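PDB 4JIU: proabylysin from Pyrococcus abyssi, which probably acts as a zinc-dependent peptidase of the minigluzincin type, captured here as a zymogen whose own C-terminal end binds the catalytic zinc. Local coordinates for residues Ala31-Lys36 with Ile59-His64. The protein carries 1 engineered substitution. Sequence-based numbering, arbitrary orientation. Where two conformers were deposited one is given.
Sequences ARVSFK and IHELAH. With ZN (zinc ion), chain B.
A single water links Glu61 to Val33: it accepts from the backbone N of Val33 at 3.1 Å and donates to Glu61 OE1 at 2.9 Å, a water-mediated link between strand and helix. The glutamate gets there because its chain is bent at chi2 (-57°), which turns the carboxylate along the strand instead of straight at it. Glu61 OE1 lies 3.3 Å from Val33 CG1, and that methyl also rests on Glu61 CB, 3.6 Å away. Glu61 OE2 faces Ala31, 3.7 Å from Ala31 CB. An alanine in place of Glu61 would probably leave the water without its acceptor on the helix and open a gap beside Ala31 and Val33. Further along, Phe35 brings its ring edge to the helix backbone, with Phe35 CE2 3.3 Å from His64 O, while Val33 CG2 sits over one face of the same ring near its rim.

Glu61 belongs to the HExxH signature of zincin metallopeptidases, and in such enzymes this glutamate is the general base. His60 and His64 each bind the zinc ion through NE2 at 2.0 Å; His72 and the C-terminal Val105 complete the site. Tyr56 OH hydrogen-bonds His60 ND1 and Thr69 O hydrogen-bonds His64 ND1, so each imidazole is held at both nitrogens, which helps fix its rotation. Strand 31-34 is an outer strand of the sheet, running 26° from the direction of the 59-64 part of helix 51-67. Ala31 pairs by backbone with Val105, strand 39-42 lies alongside and its Ile40 touches Glu61, and helix 2-13 packs against Leu62.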
loop_
_atom_site.group_PDB
_atom_site.type_symbol
_atom_site.label_atom_id
_atom_site.label_comp_id
_atom_site.label_asym_id
_atom_site.label_seq_id
_atom_site.Cartn_x
_atom_site.Cartn_y
_atom_site.Cartn_z
ATOM N N ALA A 31 -3.273 -5.012 -5.379
ATOM C CA ALA A 31 -3.663 -3.684 -4.908
ATOM C C ALA A 31 -3.335 -2.662 -5.950
ATOM O O ALA A 31 -2.331 -2.766 -6.640
ATOM C CB ALA A 31 -2.929 -3.371 -3.622
ATOM N N ARG A 32 -4.184 -1.626 -5.993
ATOM C CA ARG A 32 -3.922 -0.496 -6.891
ATOM C C ARG A 32 -4.658 0.745 -6.362
ATOM O O ARG A 32 -5.433 0.606 -5.432
ATOM C CB ARG A 32 -4.361 -0.807 -8.299
ATOM C CG ARG A 32 -5.872 -0.950 -8.384
ATOM C CD ARG A 32 -6.353 -1.192 -9.776
ATOM N NE ARG A 32 -7.774 -1.452 -9.882
ATOM C CZ ARG A 32 -8.349 -2.339 -10.668
ATOM N NH1 ARG A 32 -7.678 -3.133 -11.506
ATOM N NH2 ARG A 32 -9.671 -2.518 -10.713
ATOM N N VAL A 33 -4.364 1.903 -6.899
ATOM C CA VAL A 33 -5.024 3.138 -6.521
ATOM C C VAL A 33 -5.772 3.745 -7.696
ATOM O O VAL A 33 -5.527 3.493 -8.865
ATOM C CB VAL A 33 -4.050 4.200 -5.974
ATOM C CG1 VAL A 33 -3.325 3.628 -4.749
ATOM C CG2 VAL A 33 -3.105 4.739 -7.003
ATOM N N SER A 34 -6.665 4.671 -7.312
ATOM C CA SER A 34 -7.184 5.695 -8.208
ATOM C C SER A 34 -6.723 7.073 -7.675
ATOM O O SER A 34 -7.125 7.471 -6.565
ATOM C CB SER A 34 -8.702 5.733 -8.289
ATOM O OG SER A 34 -9.154 6.848 -9.016
ATOM N N PHE A 35 -5.863 7.717 -8.452
ATOM C CA PHE A 35 -5.469 9.088 -8.158
ATOM C C PHE A 35 -6.646 10.036 -8.278
ATOM O O PHE A 35 -6.823 10.991 -7.502
ATOM C CB PHE A 35 -4.344 9.546 -9.098
ATOM C CG PHE A 35 -3.094 8.699 -9.076
ATOM C CD1 PHE A 35 -3.002 7.598 -9.899
ATOM C CD2 PHE A 35 -2.042 8.980 -8.240
ATOM C CE1 PHE A 35 -1.864 6.808 -9.895
ATOM C CE2 PHE A 35 -0.885 8.210 -8.232
ATOM C CZ PHE A 35 -0.849 7.143 -9.033
ATOM N N LYS A 36 -7.471 9.798 -9.300
ATOM C CA LYS A 36 -8.607 10.671 -9.600
ATOM C C LYS A 36 -9.608 10.697 -8.476
ATOM O O LYS A 36 -10.083 11.745 -8.051
ATOM C CB LYS A 36 -9.233 10.192 -10.915
ATOM C CG LYS A 36 -10.424 10.993 -11.396
ATOM C CD LYS A 36 -10.812 10.623 -12.823
ATOM C CE LYS A 36 -11.755 11.595 -13.484
ATOM N NZ LYS A 36 -12.183 11.067 -14.826
ATOM N N ILE A 59 0.709 1.477 2.950
ATOM C CA ILE A 59 1.718 2.515 2.859
ATOM C C ILE A 59 2.185 2.669 1.418
ATOM O O ILE A 59 2.335 3.832 0.968
ATOM C CB ILE A 59 2.866 2.237 3.828
ATOM C CG1 ILE A 59 2.490 2.479 5.296
ATOM C CG2 ILE A 59 4.125 3.013 3.437
ATOM C CD1 ILE A 59 2.325 3.935 5.668
ATOM N N HIS A 60 2.436 1.580 0.726
ATOM C CA HIS A 60 2.872 1.627 -0.661
ATOM C C HIS A 60 1.852 2.347 -1.501
ATOM O O HIS A 60 2.175 3.227 -2.326
ATOM C CB HIS A 60 3.150 0.195 -1.125
ATOM C CG HIS A 60 3.632 0.122 -2.546
ATOM N ND1 HIS A 60 4.923 -0.236 -2.857
ATOM C CD2 HIS A 60 3.070 0.309 -3.762
ATOM C CE1 HIS A 60 5.110 -0.242 -4.171
ATOM N NE2 HIS A 60 3.967 0.128 -4.755
ATOM N N GLU A 61 0.589 1.942 -1.359
ATOM C CA GLU A 61 -0.446 2.563 -2.188
ATOM C C GLU A 61 -0.707 4.036 -1.822
ATOM O O GLU A 61 -0.842 4.878 -2.683
ATOM C CB GLU A 61 -1.707 1.732 -2.179
ATOM C CG GLU A 61 -1.519 0.328 -2.729
ATOM C CD GLU A 61 -0.976 0.274 -4.134
ATOM O OE1 GLU A 61 -1.061 1.197 -4.947
ATOM O OE2 GLU A 61 -0.407 -0.815 -4.449
ATOM N N LEU A 62 -0.691 4.349 -0.523
ATOM C CA LEU A 62 -0.823 5.713 -0.081
ATOM C C LEU A 62 0.359 6.549 -0.592
ATOM O O LEU A 62 0.160 7.721 -0.936
ATOM C CB LEU A 62 -0.889 5.880 1.441
ATOM C CG LEU A 62 -2.208 5.481 2.074
ATOM C CD1 LEU A 62 -2.068 5.421 3.576
ATOM C CD2 LEU A 62 -3.337 6.434 1.695
ATOM N N ALA A 63 1.559 5.985 -0.649
ATOM C CA ALA A 63 2.710 6.680 -1.163
ATOM C C ALA A 63 2.540 7.051 -2.619
ATOM O O ALA A 63 2.951 8.137 -3.051
ATOM C CB ALA A 63 3.987 5.864 -0.938
ATOM N N HIS A 64 1.898 6.197 -3.406
ATOM C CA HIS A 64 1.587 6.546 -4.805
ATOM C C HIS A 64 0.732 7.793 -4.832
ATOM O O HIS A 64 0.961 8.742 -5.571
ATOM C CB HIS A 64 0.876 5.406 -5.522
ATOM C CG HIS A 64 1.786 4.367 -6.063
ATOM N ND1 HIS A 64 2.742 4.669 -7.025
ATOM C CD2 HIS A 64 1.871 3.037 -5.836
ATOM C CE1 HIS A 64 3.382 3.535 -7.309
ATOM N NE2 HIS A 64 2.894 2.508 -6.605
HETATM ZN ZN ZN B . 3.714 0.688 -6.639
HETATM O O HOH W 1 -1.409 1.815 -7.755
#